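Local coordinates for protein Beta/alpha-amylase (Paenibacillus polymyxa, PDB 3VOC) that carries, in this catalytic family 14 glycoside hydrolase domain, the beta-amylase activity that removes successive maltose units from the non-reducing ends of starch-like alpha-1,4-glucans, at residues V42-V47 with P94-L99; T80-G85 with N118-S123; A105-F110 with P124-T129; L164-Y169 with Q250-K255. One frame throughout, in Å; residues are numbered along the deposited sequence. Where two conformers were deposited one is given.

Interaction 1: V42-V47 with P94-L99; sequences VWWGYV and PLPSWL
At the C-terminal end of barrel strand 37-43, where the chain turns into the short helix 44-47, the loop 94-99 folds against the rim of the (beta/alpha)8 barrel beside the calcium site. Trp44 carries the contact. Its CG stands anti to the backbone N (chi1 -160°), which swings the indole toward the loop. Pro96 lies over one face: its CG sits 3.6 Å from the centroid of the five-membered ring, almost on the ring normal, a close CH-pi contact. Further along the same face, Leu99 meets the six-membered ring tip to tip, with its CD1 3.7 Å from Trp44 CH2. Leu95 CD2 approaches obliquely, 4.0 Å from Trp44 CE3. The backbones come together at Gly45, whose CA lies 3.4 Å from Pro94 O; a beta carbon on Gly45 would collide with that carbonyl oxygen. A water accepts from Gly45 N at 3.0 Å and donates to Pro94 O, bridging the two segments. The indole NE1 points out of the contact and bonds to Glu48, a calcium ligand. Trp44 therefore works at two levels: its face seats the proline-rich loop through dispersion and CH-pi forces, while its N-H probably helps to position a carboxylate of the metal site.

Interaction 2: T80-G85 with N118-S123; sequences THKCGG and NSEALS
Backbone polar groups do most of the work where the chain leaving barrel strand 73-79 passes the loop 118-123. Lys82 N donates to Glu120 O over 2.7 Å, a short bond lying in the carbonyl plane. The same oxygen receives a CA-H...O contact from His81 CA. Thr80 O and Leu122 N are too far apart to bond directly, so a water accepts from Leu122 N and donates to Thr80 O at 2.6 Å. A second water donates both to Lys82 O and to Glu120 OE2. The Lys82 side chain, bent at chi3 (69°), brings NZ to Ser119 OG at 3.0 Å, and a third water accepts from NZ and from Ser119 N.

Glu120 is held from its own side as well. Its backbone N donates to Asn118 OD1 at 2.9 Å, closing an Asx turn, and Asn118 ND2 returns a bond to the anti lone pair of Glu120 OE1. Replacing Lys82 by an alanine would remove the ammonium group and would probably leave Ser119 OG and the third water less firmly held. His81, assigned to substrate binding by similarity, has its ND1 hydrogen-bonded to Ser157 OG and takes no side-chain hydrogen bond from the loop. The contact thus pairs direct bonds with water bridges: OE2 of the buried Glu120 is reached through a water across the contact, OE1 is held by Asn118 within the loop, and the backbone is fixed on both sides of a probable substrate-binding histidine.

Interaction 3: A105-F110 with P124-T129; sequences ADEMQF and PLWSGT
Trp126 lies between the end of helix 105-108 and the start of helix 127-144, its CG anti to the backbone N (chi1 -178°), so that the indole runs alongside Met108 and points the same way. Met108 covers one face. Its CG lies 3.9 Å from the centroid of the five-membered ring, 12° off the normal, in a CH-pi contact. The chain then bends at chi3 and carries SD to 4.7 Å from the centroid of the six-membered ring, a Met-aromatic contact. On the opposite face Gly128 N packs against the indole, and a side chain at that glycine would strike the ring. Glu107 crosses the indole at about a right angle, its OE1 reaching the edge 3.6 Å from Trp126 CD1, with carboxylate and ring planes 50° apart. Glu107 O rests 3.4 Å from Trp126 CB. A leucine in place of Trp126 would remove the flat face that Met108 packs on and would probably loosen the join between the two helices. Separately, Phe110 and Pro124 cross at about a right angle, with Phe110 CZ 3.8 Å from Pro124 CD. Backbone hydrogen bonds pair Met108 with Ser123 and Phe110 with Asn118. Pro124 and Leu125 touch helix 240-268 at Val252, while Glu107 and Leu125 also touch helix 188-202, so this corner lies where these helices meet the short hairpin 110-111/117-118.

Interaction 4: L164-Y169 with Q250-K255; sequences LRYPSY and QSVLEK
Gln250 opens this turn of helix 240-268 facing away from the loop 164-169; its NE2 donates to Glu254 OE2 one turn later, at 2.8 Å, and meets that oxygen from above the carboxylate plane. Val252 is the first residue to touch the loop. Its CB lies 3.2 Å from Tyr166 OH, a tight approach by the tip of the tyrosine, which crosses the valine at about a right angle. That hydroxyl is hydrogen-bonded to Tyr249 O one turn back, so its polar end is satisfied by the helix backbone. Leu253 follows and fills the middle of the contact. Its CG stands 3.7 Å from Tyr166 CE2, and CD2 sits over one face of the ring, 4.2 Å from the centroid, in a CH-pi contact. CD2 also reaches Arg165 C. On its other flank Leu253 slides past Leu164 in the opposite direction, and Leu164 CD1 lies 3.5 Å from Leu253 O. Glu254 turns away toward a salt bridge with Arg307. Arg165 likewise points away from the helix: NH1 bonds Tyr166 O, and NE pairs with Glu163. The loop follows the fourth barrel strand, just after Glu163, the predicted proton donor, and packs on an outer helix of the (beta/alpha)8 barrel.

How the interactions relate
The four contacts join loops and helices of one (beta/alpha)8 domain. Interactions 2 and 4 are buried, whereas interactions 1 and 3 are only partly so. Interactions 1 and 3 rest on tryptophan faces near the calcium ion and touch each other through Leu99, which meets Met108 and Trp126. Interaction 2 differs in being built from hydrogen bonds and waters; it crosses interaction 1 along the chain and packs Leu122 on Trp44. Interaction 4, apolar between its segments, lies nearest the chain's centre. Phe110 of interaction 3 packs on both Tyr166 and Pro167, and Pro167 also meets Asn118 and Glu120, joining interactions 2, 3 and 4.

Interaction 1: V42-V47 with P94-L99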
loop_
_atom_site.group_PDB
_atom_site.type_symbol
_atom_site.label_atom_id
_atom_site.label_comp_id
_atom_site.label_asym_id
_atom_site.label_seq_id
_atom_site.Cartn_x
_atom_site.Cartn_y
_atom_site.Cartn_z
ATOM N N VAL A 42 11.739 1.325 -4.748
ATOM C CA VAL A 42 12.374 1.694 -6.031
ATOM C C VAL A 42 11.525 2.837 -6.557
ATOM O O VAL A 42 10.470 2.627 -7.186
ATOM C CB VAL A 42 12.478 0.480 -6.991
ATOM C CG1 VAL A 42 13.177 0.845 -8.303
ATOM C CG2 VAL A 42 13.228 -0.683 -6.294
ATOM N N TRP A 43 11.956 4.058 -6.226
ATOM C CA TRP A 43 11.126 5.255 -6.456
ATOM C C TRP A 43 10.946 5.586 -7.949
ATOM O O TRP A 43 11.924 5.789 -8.674
ATOM C CB TRP A 43 11.721 6.474 -5.729
ATOM C CG TRP A 43 11.685 6.340 -4.245
ATOM C CD1 TRP A 43 12.736 6.094 -3.419
ATOM C CD2 TRP A 43 10.522 6.412 -3.409
ATOM N NE1 TRP A 43 12.303 6.019 -2.117
ATOM C CE2 TRP A 43 10.949 6.207 -2.082
ATOM C CE3 TRP A 43 9.155 6.624 -3.660
ATOM C CZ2 TRP A 43 10.062 6.202 -0.991
ATOM C CZ3 TRP A 43 8.266 6.628 -2.572
ATOM C CH2 TRP A 43 8.728 6.418 -1.252
ATOM N N TRP A 44 9.699 5.671 -8.399
ATOM C CA TRP A 44 9.432 6.108 -9.768
ATOM C C TRP A 44 10.161 7.417 -10.102
ATOM O O TRP A 44 10.747 7.565 -11.194
ATOM C CB TRP A 44 7.925 6.263 -9.989
ATOM C CG TRP A 44 7.519 6.233 -11.449
ATOM C CD1 TRP A 44 8.328 5.939 -12.546
ATOM C CD2 TRP A 44 6.206 6.456 -11.971
ATOM N NE1 TRP A 44 7.582 5.991 -13.695
ATOM C CE2 TRP A 44 6.281 6.302 -13.375
ATOM C CE3 TRP A 44 4.962 6.773 -11.381
ATOM C CZ2 TRP A 44 5.166 6.465 -14.202
ATOM C CZ3 TRP A 44 3.861 6.912 -12.193
ATOM C CH2 TRP A 44 3.965 6.764 -13.599
ATOM N N GLY A 45 10.137 8.347 -9.142
ATOM C CA GLY A 45 10.751 9.670 -9.284
ATOM C C GLY A 45 12.260 9.619 -9.488
ATOM O O GLY A 45 12.835 10.557 -10.024
ATOM N N TYR A 46 12.889 8.526 -9.045
ATOM C CA TYR A 46 14.320 8.307 -9.231
ATOM C C TYR A 46 14.656 7.700 -10.584
ATOM O O TYR A 46 15.756 7.920 -11.097
ATOM C CB TYR A 46 14.872 7.342 -8.178
ATOM C CG TYR A 46 15.205 7.929 -6.822
ATOM C CD1 TYR A 46 14.746 9.181 -6.437
ATOM C CD2 TYR A 46 15.956 7.186 -5.895
ATOM C CE1 TYR A 46 15.038 9.710 -5.164
ATOM C CE2 TYR A 46 16.262 7.706 -4.626
ATOM C CZ TYR A 46 15.796 8.958 -4.269
ATOM O OH TYR A 46 16.070 9.475 -3.020
ATOM N N VAL A 47 13.755 6.885 -11.127
ATOM C CA VAL A 47 14.141 6.014 -12.234
ATOM C C VAL A 47 13.563 6.403 -13.593
ATOM O O VAL A 47 14.009 5.891 -14.605
ATOM C CB VAL A 47 13.833 4.509 -11.947
ATOM C CG1 VAL A 47 14.500 4.056 -10.648
ATOM C CG2 VAL A 47 12.305 4.250 -11.888
ATOM N N PRO A 94 8.890 13.280 -5.569
ATOM C CA PRO A 94 7.602 13.375 -6.247
ATOM C C PRO A 94 7.499 12.359 -7.379
ATOM O O PRO A 94 8.496 11.733 -7.748
ATOM C CB PRO A 94 7.592 14.825 -6.774
ATOM C CG PRO A 94 9.053 15.136 -7.013
ATOM C CD PRO A 94 9.798 14.392 -5.922
ATOM N N LEU A 95 6.293 12.156 -7.890
ATOM C CA LEU A 95 6.131 11.435 -9.162
ATOM C C LEU A 95 6.941 12.140 -10.259
ATOM O O LEU A 95 7.198 13.338 -10.150
ATOM C CB LEU A 95 4.655 11.383 -9.557
ATOM C CG LEU A 95 3.665 10.688 -8.607
ATOM C CD1 LEU A 95 2.259 10.745 -9.190
ATOM C CD2 LEU A 95 4.072 9.235 -8.331
ATOM N N PRO A 96 7.354 11.405 -11.318
ATOM C CA PRO A 96 8.057 12.048 -12.430
ATOM C C PRO A 96 7.337 13.322 -12.882
ATOM O O PRO A 96 6.125 13.297 -13.157
ATOM C CB PRO A 96 8.015 10.976 -13.518
ATOM C CG PRO A 96 8.091 9.676 -12.730
ATOM C CD PRO A 96 7.188 9.951 -11.541
ATOM N N SER A 97 8.059 14.433 -12.928
ATOM C CA SER A 97 7.425 15.733 -13.131
ATOM C C SER A 97 6.759 15.908 -14.492
ATOM O O SER A 97 5.801 16.686 -14.605
ATOM C CB SER A 97 8.418 16.863 -12.865
ATOM O OG SER A 97 9.486 16.787 -13.799
ATOM N N TRP A 98 7.250 15.199 -15.518
ATOM C CA TRP A 98 6.699 15.294 -16.880
ATOM C C TRP A 98 5.284 14.713 -16.993
ATOM O O TRP A 98 4.565 14.980 -17.978
ATOM C CB TRP A 98 7.637 14.629 -17.902
ATOM C CG TRP A 98 8.059 13.251 -17.476
ATOM C CD1 TRP A 98 9.225 12.909 -16.853
ATOM C CD2 TRP A 98 7.302 12.053 -17.603
ATOM N NE1 TRP A 98 9.251 11.552 -16.601
ATOM C CE2 TRP A 98 8.077 11.006 -17.051
ATOM C CE3 TRP A 98 6.054 11.751 -18.157
ATOM C CZ2 TRP A 98 7.630 9.686 -17.016
ATOM C CZ3 TRP A 98 5.609 10.432 -18.115
ATOM C CH2 TRP A 98 6.396 9.420 -17.549
ATOM N N LEU A 99 4.876 13.910 -16.004
ATOM C CA LEU A 99 3.528 13.319 -16.013
ATOM C C LEU A 99 2.435 14.378 -16.138
ATOM O O LEU A 99 1.420 14.154 -16.794
ATOM C CB LEU A 99 3.279 12.443 -14.772
ATOM C CG LEU A 99 3.902 11.039 -14.812
ATOM C CD1 LEU A 99 4.039 10.453 -13.404
ATOM C CD2 LEU A 99 3.079 10.083 -15.703
HETATM O O HOH W 1 8.144 8.709 -6.947
#

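Interaction 2: T80-G85 with N118-S123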
loop_
_atom_site.group_PDB
_atom_site.type_symbol
_atom_site.label_atom_id
_atom_site.label_comp_id
_atom_site.label_asym_id
_atom_site.label_seq_id
_atom_site.Cartn_x
_atom_site.Cartn_y
_atom_site.Cartn_z
ATOM N N THR A 80 5.557 3.512 -7.359
ATOM C CA THR A 80 4.874 4.496 -8.191
ATOM C C THR A 80 4.046 5.435 -7.283
ATOM O O THR A 80 2.840 5.685 -7.504
ATOM C CB THR A 80 3.947 3.777 -9.169
ATOM O OG1 THR A 80 3.184 2.805 -8.449
ATOM C CG2 THR A 80 4.764 3.045 -10.257
ATOM N N HIS A 81 4.688 5.923 -6.226
ATOM C CA HIS A 81 4.051 6.896 -5.354
ATOM C C HIS A 81 5.074 7.935 -4.926
ATOM O O HIS A 81 6.275 7.744 -5.118
ATOM C CB HIS A 81 3.366 6.221 -4.152
ATOM C CG HIS A 81 4.280 5.387 -3.306
ATOM N ND1 HIS A 81 4.590 4.081 -3.610
ATOM C CD2 HIS A 81 4.909 5.662 -2.139
ATOM C CE1 HIS A 81 5.391 3.592 -2.680
ATOM N NE2 HIS A 81 5.601 4.534 -1.777
ATOM N N LYS A 82 4.580 9.042 -4.383
ATOM C CA LYS A 82 5.408 10.158 -3.963
ATOM C C LYS A 82 5.887 9.937 -2.538
ATOM O O LYS A 82 5.157 9.366 -1.722
ATOM C CB LYS A 82 4.586 11.462 -4.069
ATOM C CG LYS A 82 5.149 12.659 -3.302
ATOM C CD LYS A 82 4.549 13.986 -3.797
ATOM C CE LYS A 82 3.077 14.132 -3.454
ATOM N NZ LYS A 82 2.594 15.525 -3.763
ATOM N N CYS A 83 7.116 10.361 -2.248
ATOM C CA CYS A 83 7.570 10.458 -0.864
ATOM C C CYS A 83 7.533 11.925 -0.457
ATOM O O CYS A 83 8.188 12.762 -1.093
ATOM C CB CYS A 83 8.991 9.906 -0.695
ATOM S SG CYS A 83 9.397 9.450 1.000
ATOM N N GLY A 84 6.763 12.238 0.585
ATOM C CA GLY A 84 6.702 13.608 1.118
ATOM C C GLY A 84 6.394 14.723 0.124
ATOM O O GLY A 84 5.363 14.699 -0.545
ATOM N N GLY A 85 7.284 15.719 0.044
ATOM C CA GLY A 85 7.141 16.791 -0.951
ATOM C C GLY A 85 6.467 18.042 -0.418
ATOM O O GLY A 85 6.362 19.044 -1.131
ATOM N N ASN A 118 -4.745 15.949 -4.174
ATOM C CA ASN A 118 -3.630 15.116 -3.702
ATOM C C ASN A 118 -2.994 14.404 -4.899
ATOM O O ASN A 118 -3.699 13.914 -5.777
ATOM C CB ASN A 118 -4.130 14.154 -2.598
ATOM C CG ASN A 118 -3.061 13.146 -2.129
ATOM O OD1 ASN A 118 -2.603 12.314 -2.909
ATOM N ND2 ASN A 118 -2.712 13.190 -0.835
ATOM N N SER A 119 -1.661 14.399 -4.960
ATOM C CA SER A 119 -0.936 13.766 -6.075
ATOM C C SER A 119 0.085 12.739 -5.567
ATOM O O SER A 119 1.151 12.588 -6.143
ATOM C CB SER A 119 -0.238 14.843 -6.913
ATOM O OG SER A 119 0.708 15.521 -6.100
ATOM N N GLU A 120 -0.245 12.032 -4.486
ATOM C CA GLU A 120 0.647 10.997 -3.927
ATOM C C GLU A 120 0.856 9.813 -4.864
ATOM O O GLU A 120 1.876 9.134 -4.797
ATOM C CB GLU A 120 0.092 10.474 -2.609
ATOM C CG GLU A 120 0.328 11.369 -1.404
ATOM C CD GLU A 120 -0.103 10.660 -0.142
ATOM O OE1 GLU A 120 -1.296 10.798 0.228
ATOM O OE2 GLU A 120 0.719 9.918 0.436
ATOM N N ALA A 121 -0.124 9.546 -5.720
ATOM C CA ALA A 121 -0.004 8.513 -6.745
ATOM C C ALA A 121 -0.986 8.873 -7.839
ATOM O O ALA A 121 -1.918 9.657 -7.602
ATOM C CB ALA A 121 -0.323 7.131 -6.159
ATOM N N LEU A 122 -0.789 8.305 -9.031
ATOM C CA LEU A 122 -1.734 8.520 -10.128
ATOM C C LEU A 122 -3.069 7.895 -9.797
ATOM O O LEU A 122 -3.116 6.821 -9.201
ATOM C CB LEU A 122 -1.208 7.906 -11.429
ATOM C CG LEU A 122 0.086 8.492 -11.993
ATOM C CD1 LEU A 122 0.471 7.725 -13.249
ATOM C CD2 LEU A 122 -0.132 9.969 -12.311
ATOM N N SER A 123 -4.158 8.562 -10.171
ATOM C CA SER A 123 -5.478 7.972 -9.990
ATOM C C SER A 123 -5.626 6.757 -10.889
ATOM O O SER A 123 -5.242 6.822 -12.059
ATOM C CB SER A 123 -6.574 8.978 -10.366
ATOM O OG SER A 123 -7.857 8.369 -10.294
HETATM O O HOH W 2 1.434 6.637 -9.516
HETATM O O HOH W 3 2.605 8.377 -1.193
HETATM O O HOH W 4 0.031 15.452 -2.825
#

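Interaction 3: A105-F110 with P124-T129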
loop_
_atom_site.group_PDB
_atom_site.type_symbol
_atom_site.label_atom_id
_atom_site.label_comp_id
_atom_site.label_asym_id
_atom_site.label_seq_id
_atom_site.Cartn_x
_atom_site.Cartn_y
_atom_site.Cartn_z
ATOM N N ALA A 105 -4.912 17.253 -14.861
ATOM C CA ALA A 105 -4.693 17.094 -13.420
ATOM C C ALA A 105 -5.910 16.420 -12.794
ATOM O O ALA A 105 -5.759 15.533 -11.953
ATOM C CB ALA A 105 -4.421 18.428 -12.748
ATOM N N ASP A 106 -7.102 16.842 -13.207
ATOM C CA ASP A 106 -8.358 16.296 -12.673
ATOM C C ASP A 106 -8.472 14.763 -12.859
ATOM O O ASP A 106 -8.931 14.057 -11.969
ATOM C CB ASP A 106 -9.571 17.001 -13.306
ATOM C CG ASP A 106 -10.898 16.520 -12.724
ATOM O OD1 ASP A 106 -11.371 17.130 -11.743
ATOM O OD2 ASP A 106 -11.453 15.515 -13.231
ATOM N N GLU A 107 -8.054 14.260 -14.015
ATOM C CA GLU A 107 -8.121 12.834 -14.284
ATOM C C GLU A 107 -7.012 12.061 -13.556
ATOM O O GLU A 107 -7.165 10.864 -13.280
ATOM C CB GLU A 107 -7.964 12.581 -15.786
ATOM C CG GLU A 107 -9.176 12.989 -16.618
ATOM C CD GLU A 107 -8.955 12.747 -18.100
ATOM O OE1 GLU A 107 -8.172 11.823 -18.438
ATOM O OE2 GLU A 107 -9.557 13.494 -18.914
ATOM N N MET A 108 -5.899 12.740 -13.279
ATOM C CA MET A 108 -4.706 12.095 -12.709
ATOM C C MET A 108 -4.628 12.143 -11.199
ATOM O O MET A 108 -3.874 11.384 -10.589
ATOM C CB MET A 108 -3.448 12.757 -13.252
ATOM C CG MET A 108 -3.324 12.683 -14.755
ATOM S SD MET A 108 -2.018 13.795 -15.296
ATOM C CE MET A 108 -0.619 13.135 -14.367
ATOM N N GLN A 109 -5.382 13.047 -10.592
ATOM C CA GLN A 109 -5.245 13.234 -9.164
ATOM C C GLN A 109 -6.458 12.793 -8.371
ATOM O O GLN A 109 -7.419 12.240 -8.932
ATOM C CB GLN A 109 -4.873 14.693 -8.869
ATOM C CG GLN A 109 -3.498 15.079 -9.464
ATOM C CD GLN A 109 -3.139 16.532 -9.234
ATOM O OE1 GLN A 109 -4.003 17.358 -8.915
ATOM N NE2 GLN A 109 -1.850 16.855 -9.398
ATOM N N PHE A 110 -6.391 13.041 -7.066
ATOM C CA PHE A 110 -7.493 12.795 -6.139
ATOM C C PHE A 110 -7.898 14.123 -5.544
ATOM O O PHE A 110 -7.058 14.983 -5.322
ATOM C CB PHE A 110 -7.053 11.864 -5.011
ATOM C CG PHE A 110 -6.602 10.495 -5.475
ATOM C CD1 PHE A 110 -7.513 9.444 -5.582
ATOM C CD2 PHE A 110 -5.256 10.250 -5.764
ATOM C CE1 PHE A 110 -7.094 8.171 -5.999
ATOM C CE2 PHE A 110 -4.819 8.983 -6.176
ATOM C CZ PHE A 110 -5.742 7.937 -6.284
ATOM N N PRO A 124 -6.237 5.670 -10.374
ATOM C CA PRO A 124 -6.604 4.526 -11.215
ATOM C C PRO A 124 -7.549 4.927 -12.340
ATOM O O PRO A 124 -7.656 4.217 -13.335
ATOM C CB PRO A 124 -7.348 3.603 -10.257
ATOM C CG PRO A 124 -6.867 3.956 -8.918
ATOM C CD PRO A 124 -6.601 5.449 -8.967
ATOM N N LEU A 125 -8.222 6.060 -12.180
ATOM C CA LEU A 125 -9.175 6.514 -13.192
ATOM C C LEU A 125 -8.526 7.116 -14.428
ATOM O O LEU A 125 -9.204 7.314 -15.433
ATOM C CB LEU A 125 -10.168 7.520 -12.599
ATOM C CG LEU A 125 -10.990 7.022 -11.402
ATOM C CD1 LEU A 125 -11.826 8.181 -10.875
ATOM C CD2 LEU A 125 -11.859 5.825 -11.745
ATOM N N TRP A 126 -7.240 7.450 -14.360
ATOM C CA TRP A 126 -6.569 8.006 -15.537
ATOM C C TRP A 126 -6.299 6.899 -16.542
ATOM O O TRP A 126 -5.747 5.846 -16.196
ATOM C CB TRP A 126 -5.274 8.741 -15.173
ATOM C CG TRP A 126 -4.597 9.358 -16.358
ATOM C CD1 TRP A 126 -5.196 10.065 -17.381
ATOM C CD2 TRP A 126 -3.195 9.352 -16.648
ATOM N NE1 TRP A 126 -4.249 10.478 -18.290
ATOM C CE2 TRP A 126 -3.012 10.066 -17.860
ATOM C CE3 TRP A 126 -2.071 8.826 -15.994
ATOM C CZ2 TRP A 126 -1.754 10.248 -18.440
ATOM C CZ3 TRP A 126 -0.812 9.012 -16.571
ATOM C CH2 TRP A 126 -0.665 9.716 -17.784
ATOM N N SER A 127 -6.711 7.133 -17.783
ATOM C CA SER A 127 -6.473 6.185 -18.873
ATOM C C SER A 127 -5.000 5.794 -18.995
ATOM O O SER A 127 -4.680 4.676 -19.413
ATOM C CB SER A 127 -6.983 6.760 -20.211
ATOM O OG SER A 127 -6.384 8.029 -20.503
ATOM N N GLY A 128 -4.105 6.700 -18.622
ATOM C CA GLY A 128 -2.676 6.467 -18.795
ATOM C C GLY A 128 -1.934 5.765 -17.666
ATOM O O GLY A 128 -0.760 5.416 -17.825
ATOM N N THR A 129 -2.597 5.558 -16.523
ATOM C CA THR A 129 -1.931 4.952 -15.362
ATOM C C THR A 129 -1.427 3.533 -15.670
ATOM O O THR A 129 -0.247 3.239 -15.476
ATOM C CB THR A 129 -2.839 4.956 -14.114
ATOM O OG1 THR A 129 -3.153 6.311 -13.761
ATOM C CG2 THR A 129 -2.124 4.269 -12.916
#

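Interaction 4: L164-Y169 with Q250-K255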
loop_
_atom_site.group_PDB
_atom_site.type_symbol
_atom_site.label_atom_id
_atom_site.label_comp_id
_atom_site.label_asym_id
_atom_site.label_seq_id
_atom_site.Cartn_x
_atom_site.Cartn_y
_atom_site.Cartn_z
ATOM N N LEU A 164 -2.563 -0.094 -1.451
ATOM C CA LEU A 164 -3.758 -0.012 -2.276
ATOM C C LEU A 164 -4.865 0.680 -1.480
ATOM O O LEU A 164 -5.642 0.032 -0.757
ATOM C CB LEU A 164 -4.189 -1.402 -2.770
ATOM C CG LEU A 164 -5.426 -1.507 -3.668
ATOM C CD1 LEU A 164 -5.104 -1.124 -5.124
ATOM C CD2 LEU A 164 -5.998 -2.922 -3.625
ATOM N N ARG A 165 -4.929 2.001 -1.616
ATOM C CA ARG A 165 -5.936 2.806 -0.928
ATOM C C ARG A 165 -6.016 4.171 -1.591
ATOM O O ARG A 165 -5.191 4.496 -2.456
ATOM C CB ARG A 165 -5.599 2.972 0.567
ATOM C CG ARG A 165 -4.285 3.732 0.841
ATOM C CD ARG A 165 -4.232 4.187 2.295
ATOM N NE ARG A 165 -2.925 4.725 2.682
ATOM C CZ ARG A 165 -2.577 6.008 2.612
ATOM N NH1 ARG A 165 -3.421 6.924 2.118
ATOM N NH2 ARG A 165 -1.365 6.380 3.025
ATOM N N TYR A 166 -7.010 4.957 -1.180
ATOM C CA TYR A 166 -7.091 6.370 -1.523
ATOM C C TYR A 166 -6.209 7.175 -0.586
ATOM O O TYR A 166 -5.894 6.693 0.490
ATOM C CB TYR A 166 -8.527 6.851 -1.388
ATOM C CG TYR A 166 -9.432 6.277 -2.457
ATOM C CD1 TYR A 166 -9.528 6.892 -3.712
ATOM C CD2 TYR A 166 -10.198 5.134 -2.212
ATOM C CE1 TYR A 166 -10.350 6.382 -4.710
ATOM C CE2 TYR A 166 -11.026 4.599 -3.209
ATOM C CZ TYR A 166 -11.099 5.242 -4.456
ATOM O OH TYR A 166 -11.927 4.755 -5.449
ATOM N N PRO A 167 -5.817 8.405 -0.981
ATOM C CA PRO A 167 -5.002 9.258 -0.116
ATOM C C PRO A 167 -5.881 9.970 0.928
ATOM O O PRO A 167 -5.947 11.205 0.976
ATOM C CB PRO A 167 -4.406 10.264 -1.093
ATOM C CG PRO A 167 -5.502 10.438 -2.130
ATOM C CD PRO A 167 -6.017 9.016 -2.316
ATOM N N SER A 168 -6.528 9.173 1.761
ATOM C CA SER A 168 -7.659 9.634 2.557
ATOM C C SER A 168 -7.247 10.396 3.806
ATOM O O SER A 168 -8.036 11.178 4.329
ATOM C CB SER A 168 -8.525 8.439 2.946
ATOM O OG SER A 168 -7.736 7.472 3.620
ATOM N N TYR A 169 -6.035 10.141 4.292
ATOM C CA TYR A 169 -5.519 10.862 5.456
ATOM C C TYR A 169 -4.165 11.495 5.107
ATOM O O TYR A 169 -3.216 10.805 4.720
ATOM C CB TYR A 169 -5.473 9.952 6.704
ATOM C CG TYR A 169 -4.390 8.875 6.680
ATOM C CD1 TYR A 169 -4.586 7.643 6.032
ATOM C CD2 TYR A 169 -3.165 9.100 7.311
ATOM C CE1 TYR A 169 -3.562 6.669 6.016
ATOM C CE2 TYR A 169 -2.162 8.152 7.308
ATOM C CZ TYR A 169 -2.360 6.943 6.666
ATOM O OH TYR A 169 -1.332 6.034 6.695
ATOM N N GLN A 250 -14.696 1.306 -3.556
ATOM C CA GLN A 250 -13.796 0.153 -3.439
ATOM C C GLN A 250 -13.482 -0.484 -4.794
ATOM O O GLN A 250 -12.316 -0.836 -5.048
ATOM C CB GLN A 250 -14.330 -0.902 -2.459
ATOM C CG GLN A 250 -13.391 -2.127 -2.350
ATOM C CD GLN A 250 -13.737 -3.065 -1.213
ATOM O OE1 GLN A 250 -13.986 -2.631 -0.087
ATOM N NE2 GLN A 250 -13.739 -4.372 -1.500
ATOM N N SER A 251 -14.494 -0.614 -5.666
ATOM C CA SER A 251 -14.295 -1.241 -6.998
ATOM C C SER A 251 -13.207 -0.572 -7.862
ATOM O O SER A 251 -12.515 -1.252 -8.643
ATOM C CB SER A 251 -15.615 -1.355 -7.791
ATOM O OG SER A 251 -15.970 -0.106 -8.385
ATOM N N VAL A 252 -13.062 0.749 -7.723
ATOM C CA VAL A 252 -11.993 1.499 -8.386
ATOM C C VAL A 252 -10.597 0.976 -7.987
ATOM O O VAL A 252 -9.744 0.739 -8.856
ATOM C CB VAL A 252 -12.130 3.029 -8.139
ATOM C CG1 VAL A 252 -10.912 3.799 -8.649
ATOM C CG2 VAL A 252 -13.399 3.569 -8.810
ATOM N N LEU A 253 -10.372 0.792 -6.691
ATOM C CA LEU A 253 -9.135 0.169 -6.207
ATOM C C LEU A 253 -8.988 -1.264 -6.699
ATOM O O LEU A 253 -7.892 -1.683 -7.090
ATOM C CB LEU A 253 -9.071 0.193 -4.674
ATOM C CG LEU A 253 -9.098 1.578 -4.017
ATOM C CD1 LEU A 253 -9.205 1.430 -2.492
ATOM C CD2 LEU A 253 -7.842 2.391 -4.399
ATOM N N GLU A 254 -10.088 -2.015 -6.682
ATOM C CA GLU A 254 -10.034 -3.421 -7.099
ATOM C C GLU A 254 -9.658 -3.547 -8.578
ATOM O O GLU A 254 -8.825 -4.380 -8.942
ATOM C CB GLU A 254 -11.357 -4.139 -6.828
ATOM C CG GLU A 254 -11.677 -4.279 -5.345
ATOM C CD GLU A 254 -13.120 -4.675 -5.095
ATOM O OE1 GLU A 254 -14.008 -4.241 -5.849
ATOM O OE2 GLU A 254 -13.376 -5.405 -4.131
ATOM N N LYS A 255 -10.258 -2.709 -9.423
ATOM C CA LYS A 255 -9.918 -2.731 -10.842
ATOM C C LYS A 255 -8.457 -2.325 -11.057
ATOM O O LYS A 255 -7.747 -2.915 -11.882
ATOM C CB LYS A 255 -10.843 -1.828 -11.659
ATOM C CG LYS A 255 -10.510 -1.862 -13.158
ATOM C CD LYS A 255 -11.587 -1.188 -13.999
ATOM C CE LYS A 255 -11.222 -1.223 -15.485
ATOM N NZ LYS A 255 -12.095 -0.316 -16.297
#